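Local coordinates for glutathione S-transferase family protein (Populus trichocarpa, PDB 5F06) that probably catalyses the conjugation of glutathione to electrophilic substrates as a plant Phi-class glutathione transferase, and binds glutathione, at residues 7-12 against 173-178; 105-110 against 167-172; 19-24 against 204-209. All blocks are in the same frame, centred on the assembly; numbering follows the deposited sequence.

Contact 1: residues 7-12 against 173-178. With GSH (glutathione), chain C; SO4 (sulfate ion), chain D.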
# COMPACT_ATOMS: atom_id res chain seq x y z
N ALA A 7 0.12 19.11 8.64
CA ALA A 7 -0.77 19.78 9.59
C ALA A 7 -1.23 18.80 10.66
O ALA A 7 -1.56 17.65 10.35
CB ALA A 7 -1.96 20.37 8.86
N PRO A 8 -1.24 19.23 11.94
CA PRO A 8 -1.62 18.33 13.04
C PRO A 8 -2.98 17.65 12.88
O PRO A 8 -3.16 16.52 13.35
CB PRO A 8 -1.65 19.27 14.26
CG PRO A 8 -0.70 20.36 13.92
CD PRO A 8 -0.79 20.55 12.43
N MET A 9 -3.93 18.32 12.23
CA MET A 9 -5.30 17.83 12.17
C MET A 9 -5.53 16.78 11.06
O MET A 9 -6.55 16.10 11.06
CB MET A 9 -6.26 19.01 11.97
CG MET A 9 -7.73 18.64 12.09
SD MET A 9 -8.79 20.06 12.41
CE MET A 9 -8.46 20.34 14.15
N SER A 10 -4.59 16.65 10.14
CA SER A 10 -4.78 15.72 9.02
C SER A 10 -4.37 14.30 9.39
O SER A 10 -3.40 14.08 10.11
CB SER A 10 -3.99 16.18 7.79
OG SER A 10 -2.62 15.85 7.88
N THR A 11 -5.15 13.35 8.89
CA THR A 11 -4.92 11.93 9.15
C THR A 11 -3.55 11.48 8.68
O THR A 11 -2.88 10.69 9.35
CB THR A 11 -5.97 11.06 8.44
OG1 THR A 11 -5.98 11.38 7.04
CG2 THR A 11 -7.34 11.30 9.03
N CYS A 12 -3.15 11.98 7.52
CA CYS A 12 -1.91 11.56 6.88
C CYS A 12 -0.69 12.06 7.65
O CYS A 12 0.30 11.35 7.77
CB CYS A 12 -1.90 12.06 5.44
SG CYS A 12 -3.37 11.57 4.51
N THR A 173 -9.28 5.82 11.67
CA THR A 173 -10.19 5.20 12.61
C THR A 173 -10.58 6.22 13.67
O THR A 173 -11.73 6.27 14.09
CB THR A 173 -9.59 3.94 13.25
OG1 THR A 173 -9.12 3.06 12.22
CG2 THR A 173 -10.63 3.21 14.09
N TYR A 174 -9.63 7.05 14.08
CA TYR A 174 -9.91 8.06 15.10
C TYR A 174 -11.07 8.96 14.65
O TYR A 174 -11.96 9.27 15.44
CB TYR A 174 -8.67 8.92 15.39
CG TYR A 174 -8.91 9.90 16.52
CD1 TYR A 174 -9.06 9.45 17.82
CD2 TYR A 174 -8.99 11.26 16.28
CE1 TYR A 174 -9.29 10.33 18.85
CE2 TYR A 174 -9.22 12.15 17.31
CZ TYR A 174 -9.36 11.68 18.59
OH TYR A 174 -9.59 12.55 19.63
N TYR A 175 -11.06 9.34 13.38
CA TYR A 175 -12.12 10.20 12.86
C TYR A 175 -13.41 9.42 12.62
O TYR A 175 -14.50 9.95 12.83
CB TYR A 175 -11.66 10.88 11.58
CG TYR A 175 -10.81 12.13 11.80
CD1 TYR A 175 -11.00 12.94 12.91
CD2 TYR A 175 -9.84 12.50 10.88
CE1 TYR A 175 -10.23 14.08 13.10
CE2 TYR A 175 -9.07 13.64 11.07
CZ TYR A 175 -9.28 14.42 12.18
OH TYR A 175 -8.53 15.56 12.39
N LEU A 176 -13.29 8.16 12.19
CA LEU A 176 -14.46 7.31 12.02
C LEU A 176 -15.25 7.22 13.32
O LEU A 176 -16.48 7.26 13.32
CB LEU A 176 -14.05 5.91 11.56
CG LEU A 176 -15.17 4.88 11.37
CD1 LEU A 176 -15.62 4.81 9.93
CD2 LEU A 176 -14.74 3.51 11.86
N MET A 177 -14.54 7.12 14.44
CA MET A 177 -15.18 6.92 15.73
C MET A 177 -15.94 8.16 16.19
O MET A 177 -16.69 8.11 17.16
CB MET A 177 -14.15 6.51 16.78
CG MET A 177 -13.53 5.14 16.51
SD MET A 177 -14.74 3.81 16.31
CE MET A 177 -15.31 3.64 18.00
N LYS A 178 -15.75 9.27 15.49
CA LYS A 178 -16.50 10.50 15.77
C LYS A 178 -17.83 10.52 15.03
O LYS A 178 -18.68 11.38 15.30
CB LYS A 178 -15.68 11.73 15.38
CG LYS A 178 -14.36 11.87 16.12
CD LYS A 178 -13.64 13.14 15.70
CE LYS A 178 -12.38 13.38 16.52
NZ LYS A 178 -12.69 13.71 17.94
N1 GSH C . -1.31 8.28 0.10
CA1 GSH C . -1.05 9.56 0.68
C1 GSH C . -0.32 9.39 2.00
O11 GSH C . -0.59 8.42 2.74
O12 GSH C . 0.55 10.22 2.35
CB1 GSH C . -2.36 10.30 0.90
CG1 GSH C . -2.05 11.75 1.25
CD1 GSH C . -3.31 12.54 1.54
OE1 GSH C . -4.42 12.06 1.35
N2 GSH C . -3.18 13.87 2.07
CA2 GSH C . -4.31 14.68 2.38
C2 GSH C . -4.19 16.01 1.66
O2 GSH C . -3.10 16.47 1.41
CB2 GSH C . -4.34 14.97 3.87
SG2 GSH C . -4.79 13.52 4.80
N3 GSH C . -5.38 16.74 1.27
CA3 GSH C . -5.25 18.02 0.59
C3 GSH C . -5.74 17.92 -0.85
O31 GSH C . -6.12 18.96 -1.45
O32 GSH C . -5.75 16.81 -1.44
S SO4 D . -8.55 14.08 6.58
O1 SO4 D . -9.72 14.70 7.20
O2 SO4 D . -8.69 12.63 6.61
O3 SO4 D . -8.44 14.52 5.19
O4 SO4 D . -7.35 14.48 7.31
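T11 and Y175 bring their CA atoms within 8.3 Å, the nearest backbone approach between the opening of helix 11-22 and helix 170-176, too far for backbone to meet backbone, so the Y175 side chain spans the gap to a backbone carbonyl. With its CG beside the backbone N (chi1 -82°), the ring heads for the loop ahead of helix 11-22, and its hydroxyl reaches M9 O, which lies at the ring edge in the plane of the phenol. The bond from Y175 OH to M9 O is modelled at a very short 2.4 Å, so its exact length is doubtful; M211 O is a second partner of that hydroxyl. M9 crosses the tyrosine at about a right angle and rests its CG 3.2 Å from Y175 OH. Nearer the root of the ring, the methyl T11 CG2 comes in obliquely, 3.3 Å from Y175 CD2. The two branches of T11 divide the work: with chi1 at 54°, OG1 turns toward the ligands, 3.3 Å from SG2 of glutathione, while CG2 points to the tyrosine.

T11 N donates a nearly straight bond (169°) to sulfate O4, 2.9 Å away. The ion, probably from the crystallisation liquor, sits at the first turn of helix 11-22, where the helix dipole would probably favour an anion. S10 closes the type I turn from A7 and takes the N-cap position, its side chain capping a backbone N further on. C12 is known to attach glutathione covalently, although its SG is modelled doubtfully close to the thiol here. This is the glutathione site of the transferase fold, where the first helix of the thioredoxin-like domain presents T11 and C12 to the ligand and the helical domain closes in across the cleft.

Contact 2: residues 105-110 against 167-172; sequences HRYNPA and LHHLPY
H169 opens the contact along 167-172, in a type I turn from L167 to L170 that leads into helix 170-176. Its imidazole stands on edge over the phenol of Y107 in a T-shaped pair, centroids 4.4 Å apart and planes at 71°. The atom doing the touching is H169 CD2, 3.3 Å above the Y107 plane and over the ring centre, with NE2 leaning toward CG. A165 O bonds ND1 and Y147 OH bonds NE2, which fixes the rotation of the imidazole. Y107, with CG anti to its own N (chi1 -166°), reaches inward, and its hydroxyl makes a probable hydrogen bond with T173 OG1. Were Y107 an alanine, the imidazole edge would probably lose the face it rests on and T173 a hydrogen-bond partner.

This is the helical core of the C-terminal domain of the glutathione transferase fold, where the long helix 90-120 also serves the dimer: R106 makes a salt bridge to E65 of the second subunit. A wider pi-type turn at 105-107 and the proline at P109 distort that helix just here.

Beyond P171, whose ring packs against T11, Y172 meets N108. The amide oxygen N108 OD1 approaches the ring obliquely, 3.1 Å from Y172 CD2 and nearly as close to CE2, with the amide plane turned 41° from the ring. N108 also packs on H105 of the second subunit, while T11 and R15 of helix 11-22 pack against Y172.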
# COMPACT_ATOMS: atom_id res chain seq x y z
N HIS A 105 -4.28 -1.98 1.32
CA HIS A 105 -5.05 -2.45 0.17
C HIS A 105 -6.45 -2.94 0.51
O HIS A 105 -7.25 -3.19 -0.40
CB HIS A 105 -4.29 -3.57 -0.55
CG HIS A 105 -3.01 -3.11 -1.17
ND1 HIS A 105 -2.95 -2.57 -2.44
CD2 HIS A 105 -1.75 -3.08 -0.69
CE1 HIS A 105 -1.70 -2.24 -2.72
NE2 HIS A 105 -0.96 -2.54 -1.67
N ARG A 106 -6.75 -3.08 1.80
CA ARG A 106 -8.05 -3.56 2.24
C ARG A 106 -8.74 -2.62 3.24
O ARG A 106 -9.89 -2.24 3.03
CB ARG A 106 -7.91 -4.96 2.83
CG ARG A 106 -7.30 -5.96 1.85
CD ARG A 106 -7.36 -7.38 2.34
NE ARG A 106 -6.87 -8.32 1.32
CZ ARG A 106 -7.62 -8.81 0.34
NH1 ARG A 106 -8.90 -8.47 0.22
NH2 ARG A 106 -7.09 -9.66 -0.54
N TYR A 107 -8.04 -2.22 4.30
CA TYR A 107 -8.65 -1.34 5.30
C TYR A 107 -8.80 0.10 4.78
O TYR A 107 -9.89 0.66 4.82
CB TYR A 107 -7.82 -1.36 6.59
CG TYR A 107 -8.52 -0.77 7.80
CD1 TYR A 107 -8.42 0.58 8.10
CD2 TYR A 107 -9.26 -1.57 8.65
CE1 TYR A 107 -9.05 1.12 9.21
CE2 TYR A 107 -9.89 -1.05 9.77
CZ TYR A 107 -9.78 0.30 10.04
OH TYR A 107 -10.41 0.82 11.15
N ASN A 108 -7.71 0.68 4.29
CA ASN A 108 -7.73 2.10 3.94
C ASN A 108 -8.69 2.45 2.80
O ASN A 108 -9.37 3.48 2.87
CB ASN A 108 -6.33 2.59 3.59
CG ASN A 108 -6.25 4.10 3.49
OD1 ASN A 108 -6.53 4.82 4.46
ND2 ASN A 108 -5.90 4.60 2.31
N PRO A 109 -8.75 1.62 1.75
CA PRO A 109 -9.66 1.95 0.64
C PRO A 109 -11.13 1.94 1.05
O PRO A 109 -11.96 2.53 0.36
CB PRO A 109 -9.37 0.87 -0.40
CG PRO A 109 -8.03 0.34 -0.06
CD PRO A 109 -7.92 0.44 1.43
N ALA A 110 -11.45 1.26 2.16
CA ALA A 110 -12.82 1.19 2.65
C ALA A 110 -13.12 2.29 3.67
O ALA A 110 -14.23 2.83 3.68
CB ALA A 110 -13.07 -0.19 3.27
N LEU A 167 -0.49 0.67 14.04
CA LEU A 167 -0.28 2.12 14.04
C LEU A 167 -0.91 2.80 12.83
O LEU A 167 -1.54 3.85 12.96
CB LEU A 167 1.22 2.43 14.09
CG LEU A 167 1.61 3.91 14.19
CD1 LEU A 167 2.89 4.07 14.98
CD2 LEU A 167 1.75 4.57 12.81
N HIS A 168 -0.74 2.20 11.65
CA HIS A 168 -1.23 2.83 10.43
C HIS A 168 -2.74 3.01 10.43
O HIS A 168 -3.26 3.83 9.68
CB HIS A 168 -0.80 2.02 9.21
CG HIS A 168 0.64 2.22 8.84
ND1 HIS A 168 1.26 1.47 7.86
CD2 HIS A 168 1.57 3.07 9.32
CE1 HIS A 168 2.52 1.86 7.76
NE2 HIS A 168 2.74 2.83 8.63
N HIS A 169 -3.44 2.27 11.30
CA HIS A 169 -4.91 2.34 11.38
C HIS A 169 -5.43 3.50 12.23
O HIS A 169 -6.61 3.82 12.19
CB HIS A 169 -5.47 1.05 11.98
CG HIS A 169 -5.32 -0.15 11.10
ND1 HIS A 169 -4.13 -0.83 10.96
CD2 HIS A 169 -6.22 -0.81 10.33
CE1 HIS A 169 -4.30 -1.85 10.14
NE2 HIS A 169 -5.56 -1.86 9.75
N LEU A 170 -4.55 4.11 13.01
CA LEU A 170 -5.00 5.04 14.04
C LEU A 170 -5.73 6.28 13.51
O LEU A 170 -6.81 6.60 13.99
CB LEU A 170 -3.81 5.47 14.91
CG LEU A 170 -3.34 4.44 15.95
CD1 LEU A 170 -2.01 4.86 16.54
CD2 LEU A 170 -4.37 4.24 17.07
N PRO A 171 -5.16 6.97 12.50
CA PRO A 171 -5.75 8.28 12.19
C PRO A 171 -7.14 8.22 11.56
O PRO A 171 -8.02 8.93 12.05
CB PRO A 171 -4.74 8.90 11.21
CG PRO A 171 -3.48 8.15 11.43
CD PRO A 171 -3.90 6.75 11.77
N TYR A 172 -7.36 7.42 10.52
CA TYR A 172 -8.69 7.37 9.90
C TYR A 172 -9.71 6.78 10.87
O TYR A 172 -10.87 7.20 10.90
CB TYR A 172 -8.67 6.56 8.60
CG TYR A 172 -8.43 7.39 7.36
CD1 TYR A 172 -9.20 8.51 7.09
CD2 TYR A 172 -7.45 7.03 6.45
CE1 TYR A 172 -8.98 9.27 5.96
CE2 TYR A 172 -7.23 7.79 5.31
CZ TYR A 172 -8.00 8.91 5.08
OH TYR A 172 -7.78 9.66 3.95

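Contact 3: residues 19-24 against 204-209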
# COMPACT_ATOMS: atom_id res chain seq x y z
N CYS A 19 4.11 7.80 14.84
CA CYS A 19 5.31 6.98 14.63
C CYS A 19 6.54 7.67 15.22
O CYS A 19 7.33 7.04 15.92
CB CYS A 19 5.53 6.70 13.14
SG CYS A 19 7.02 5.72 12.79
N LEU A 20 6.69 8.96 14.95
CA LEU A 20 7.79 9.74 15.52
C LEU A 20 7.82 9.66 17.05
O LEU A 20 8.89 9.51 17.64
CB LEU A 20 7.71 11.20 15.06
CG LEU A 20 8.06 11.45 13.59
CD1 LEU A 20 7.51 12.79 13.11
CD2 LEU A 20 9.56 11.39 13.39
N HIS A 21 6.65 9.73 17.68
CA HIS A 21 6.58 9.67 19.15
C HIS A 21 6.86 8.28 19.68
O HIS A 21 7.52 8.13 20.72
CB HIS A 21 5.21 10.14 19.64
CG HIS A 21 4.96 11.60 19.42
ND1 HIS A 21 5.87 12.57 19.77
CD2 HIS A 21 3.90 12.26 18.89
CE1 HIS A 21 5.39 13.76 19.47
NE2 HIS A 21 4.19 13.60 18.93
N GLU A 22 6.36 7.25 19.00
CA GLU A 22 6.66 5.87 19.38
C GLU A 22 8.17 5.66 19.42
O GLU A 22 8.68 4.93 20.27
CB GLU A 22 6.02 4.88 18.40
CG GLU A 22 4.50 4.79 18.50
CD GLU A 22 4.02 4.04 19.73
OE1 GLU A 22 4.86 3.53 20.50
OE2 GLU A 22 2.79 3.97 19.93
N LYS A 23 8.88 6.31 18.50
CA LYS A 23 10.32 6.14 18.38
C LYS A 23 11.10 7.12 19.26
O LYS A 23 12.33 7.12 19.27
CB LYS A 23 10.75 6.29 16.92
CG LYS A 23 10.10 5.27 15.97
CD LYS A 23 10.46 3.83 16.31
CE LYS A 23 11.94 3.53 16.09
NZ LYS A 23 12.30 2.16 16.53
N ASN A 24 10.37 7.95 20.01
CA ASN A 24 10.98 8.96 20.88
C ASN A 24 11.92 9.90 20.13
O ASN A 24 12.99 10.24 20.63
CB ASN A 24 11.76 8.29 22.02
CG ASN A 24 10.89 7.45 22.92
OD1 ASN A 24 9.68 7.68 23.04
ND2 ASN A 24 11.50 6.47 23.59
N PHE A 204 -0.02 8.12 20.84
CA PHE A 204 -1.13 8.60 20.01
C PHE A 204 -1.95 9.65 20.74
O PHE A 204 -2.57 10.51 20.11
CB PHE A 204 -2.06 7.46 19.58
CG PHE A 204 -3.19 7.93 18.70
CD1 PHE A 204 -2.94 8.35 17.41
CD2 PHE A 204 -4.49 7.97 19.18
CE1 PHE A 204 -3.97 8.80 16.60
CE2 PHE A 204 -5.52 8.42 18.37
CZ PHE A 204 -5.26 8.84 17.08
N LYS A 205 -1.97 9.59 22.07
CA LYS A 205 -2.77 10.53 22.85
C LYS A 205 -2.27 11.95 22.62
O LYS A 205 -3.07 12.89 22.60
CB LYS A 205 -2.73 10.18 24.34
CG LYS A 205 -3.62 8.99 24.71
CD LYS A 205 -4.24 9.13 26.10
CE LYS A 205 -3.47 8.33 27.16
NZ LYS A 205 -2.03 8.70 27.24
N LYS A 206 -0.97 12.11 22.44
CA LYS A 206 -0.40 13.42 22.17
C LYS A 206 -0.82 13.91 20.79
O LYS A 206 -1.02 15.10 20.57
CB LYS A 206 1.13 13.38 22.28
CG LYS A 206 1.78 14.76 22.24
CD LYS A 206 3.29 14.68 22.37
CE LYS A 206 3.91 16.07 22.37
NZ LYS A 206 5.40 16.01 22.44
N VAL A 207 -0.96 12.97 19.86
CA VAL A 207 -1.33 13.29 18.48
C VAL A 207 -2.84 13.52 18.37
O VAL A 207 -3.29 14.34 17.57
CB VAL A 207 -0.90 12.16 17.52
CG1 VAL A 207 -1.27 12.49 16.08
CG2 VAL A 207 0.59 11.91 17.64
N ALA A 208 -3.61 12.80 19.19
CA ALA A 208 -5.06 12.88 19.16
C ALA A 208 -5.54 14.30 19.47
O ALA A 208 -6.57 14.73 18.95
CB ALA A 208 -5.66 11.89 20.15
N GLU A 209 -4.80 15.00 20.32
CA GLU A 209 -5.14 16.37 20.69
C GLU A 209 -5.23 17.25 19.45
O GLU A 209 -6.15 18.05 19.30
CB GLU A 209 -4.11 16.95 21.66
CG GLU A 209 -3.83 16.10 22.89
CD GLU A 209 -2.81 16.74 23.82
OE1 GLU A 209 -2.02 15.99 24.44
OE2 GLU A 209 -2.78 17.98 23.92
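H21 and F204 make the nearest backbone approach, CA to CA 7.8 Å, between the last turn of helix 11-22 and helix 202-210. The first of these helices finishes in a Schellman motif, with N24 at positive phi (56°) and its N bonded back to H21 O at 2.9 Å. The imidazole of H21 fills the space between the two backbones, and two consecutive residues of the other helix receive it in different ways.

K206 lays its chain across one face of the ring. Its CG is anti to the backbone N (chi1 -171°) and the rest of the chain is fully extended, so the methylenes cross the histidine at about a right angle. K206 CD makes a CH-pi contact, 4.0 Å from the H21 ring centroid, and sits somewhat toward the rim. V207 comes from elsewhere: its methyl CG2 lies at the edge, near the ring plane, 3.6 Å from H21 CD2. F27 meets the same imidazole from outside the two segments, and V207 goes on to pack against S14, L17 and T18 of helix 11-22.

Across the pair, then, the grip is apolar, made by a lysine's aliphatic stem and a valine methyl. K206 NZ ends 4.4 Å from H21 ND1, and an ammonium that near would probably disfavour protonation of the histidine.

How the contacts relate
Contacts 1 and 2 share helix 170-176, and their centres are 11 Å apart. The probable hydrogen bond between T173 OG1 and Y107 OH, at 2.8 Å, bridges them, and Y172 CZ packs 3.7 Å from T11 OG1, beside the bound sulfate and near the glutathione thiol. Contact 3 uses the far end of helix 11-22, its centre 13 Å from contact 1 and 17 Å from contact 2; the V207 side chain is about 12 Å from glutathione. F204 ties all three together, its ring meeting Y174 edge-to-face and its CD1 packing 3.7 Å from L170 CD1. The same thioredoxin-domain helix thus meets the helical domain at both ends, with the ligand site at its start.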